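Side-chain contact in fungal protease inhibitor-1 (Antheraea mylitta, PDB 3BT4), which inhibits trypsin, chymotrypsin and proteases of the fungi Aspergillus oryzae and Rhizopus oryzae: residues 55-58 against 59-62. Residues are numbered along the deposited sequence; the frame is centred on the assembly and turned at random.
Sequences TYSK and EIGE
Lys58 CG lies over one face of the Glu59 carboxylate, 3.7 Å from Glu59 CD, the two chains crossing at a slant; Ser57 OG comes in near the carboxylate plane beside OE2. Glu59 OE1 meets Lys58 CE at 3.3 Å. A water joins Glu59 OE2 to Lys58 N, donating to the carboxylate and accepting from the amide. Glu59 is folded back by its bend at chi2 (71°), while the extended Lys58 chain carries NZ to 4.5 Å from Glu59 OE1, beyond a salt bridge. The Tyr56 ring meets Glu62 O obliquely, with CD1 3.8 Å away; its own hydroxyl bonds to His33 O, and the two rings meet at about 30°. Ile60 CB also packs against Ser57 OG (3.4 Å), so that the hydroxyl sits between Ile60 and the Glu59 carboxylate, and Ile60 CG2 touches Ser57 CB. The backbone closes as a hairpin-like turn with a G1 beta bulge, Gly61 and Glu62 both facing Ser57. Ser57 N donates to Glu62 O (2.8 Å) in the carbonyl plane, and Glu62 N returns a bond to Ser57 O (2.9 Å), the donor tilted 29° from the Ser57 carbonyl plane. A second water donates to both Thr55 O and Glu62 OE1. An alanine in place of Glu59 would probably leave the water at Lys58 N without its carboxylate acceptor and the lysine ammonium without its nearby opposite charge. Between strands 40-47 and 66-68, main-chain bonds thus shape this surface turn, while Lys58 and Glu59 add water-mediated contact and probably a modest, solvent-screened attraction.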
loop_
_atom_site.group_PDB
_atom_site.type_symbol
_atom_site.label_atom_id
_atom_site.label_comp_id
_atom_site.label_asym_id
_atom_site.label_seq_id
_atom_site.Cartn_x
_atom_site.Cartn_y
_atom_site.Cartn_z
ATOM N N THR A 55 -1.619 9.925 -1.454
ATOM C CA THR A 55 -0.203 9.558 -1.399
ATOM C C THR A 55 0.044 8.268 -0.567
ATOM O O THR A 55 -0.509 8.073 0.530
ATOM C CB THR A 55 0.670 10.732 -0.859
ATOM O OG1 THR A 55 0.224 11.095 0.448
ATOM C CG2 THR A 55 0.555 11.941 -1.728
ATOM N N TYR A 56 0.839 7.376 -1.128
ATOM C CA TYR A 56 1.201 6.146 -0.444
ATOM C C TYR A 56 2.687 6.175 -0.161
ATOM O O TYR A 56 3.501 6.231 -1.095
ATOM C CB TYR A 56 0.869 4.909 -1.287
ATOM C CG TYR A 56 1.186 3.613 -0.572
ATOM C CD1 TYR A 56 0.250 3.011 0.263
ATOM C CD2 TYR A 56 2.435 3.002 -0.710
ATOM C CE1 TYR A 56 0.541 1.828 0.931
ATOM C CE2 TYR A 56 2.742 1.817 -0.029
ATOM C CZ TYR A 56 1.777 1.241 0.779
ATOM O OH TYR A 56 2.049 0.074 1.440
ATOM N N SER A 57 3.028 6.129 1.127
ATOM C CA SER A 57 4.421 6.009 1.562
ATOM C C SER A 57 4.488 5.206 2.858
ATOM O O SER A 57 4.081 5.684 3.913
ATOM C CB SER A 57 5.083 7.385 1.720
ATOM O OG SER A 57 6.425 7.251 2.179
ATOM N N LYS A 58 4.979 3.971 2.744
ATOM C CA LYS A 58 5.136 3.059 3.888
ATOM C C LYS A 58 6.243 3.536 4.825
ATOM O O LYS A 58 6.139 3.368 6.043
ATOM C CB LYS A 58 5.407 1.627 3.432
ATOM C CG LYS A 58 6.783 1.392 2.896
ATOM C CD LYS A 58 7.039 -0.074 2.670
ATOM C CE LYS A 58 8.374 -0.262 1.991
ATOM N NZ LYS A 58 8.790 -1.682 1.973
ATOM N N GLU A 59 7.271 4.160 4.246
ATOM C CA GLU A 59 8.364 4.788 4.995
ATOM C C GLU A 59 7.829 5.812 5.958
ATOM O O GLU A 59 8.479 6.176 6.927
ATOM C CB GLU A 59 9.324 5.497 4.034
ATOM C CG GLU A 59 10.161 4.576 3.172
ATOM C CD GLU A 59 9.374 3.857 2.089
ATOM O OE1 GLU A 59 9.787 2.741 1.716
ATOM O OE2 GLU A 59 8.359 4.390 1.598
ATOM N N ILE A 60 6.622 6.263 5.678
ATOM C CA ILE A 60 6.041 7.404 6.351
ATOM C C ILE A 60 4.803 7.000 7.151
ATOM O O ILE A 60 4.296 7.780 7.981
ATOM C CB ILE A 60 5.706 8.496 5.281
ATOM C CG1 ILE A 60 6.466 9.788 5.550
ATOM C CG2 ILE A 60 4.225 8.722 5.125
ATOM C CD1 ILE A 60 7.807 9.846 4.853
ATOM N N GLY A 61 4.311 5.788 6.881
ATOM C CA GLY A 61 3.074 5.288 7.471
ATOM C C GLY A 61 1.782 5.769 6.830
ATOM O O GLY A 61 0.708 5.562 7.388
ATOM N N GLU A 62 1.865 6.403 5.663
ATOM C CA GLU A 62 0.657 6.817 4.930
ATOM C C GLU A 62 0.277 5.765 3.926
ATOM O O GLU A 62 0.829 5.721 2.843
ATOM C CB GLU A 62 0.868 8.143 4.207
ATOM C CG GLU A 62 0.886 9.335 5.131
ATOM C CD GLU A 62 -0.410 9.546 5.908
ATOM O OE1 GLU A 62 -1.495 9.615 5.293
ATOM O OE2 GLU A 62 -0.332 9.654 7.147
HETATM O O HOH W 1 -2.607 9.187 2.227
HETATM O O HOH W 2 6.290 3.377 -0.093
#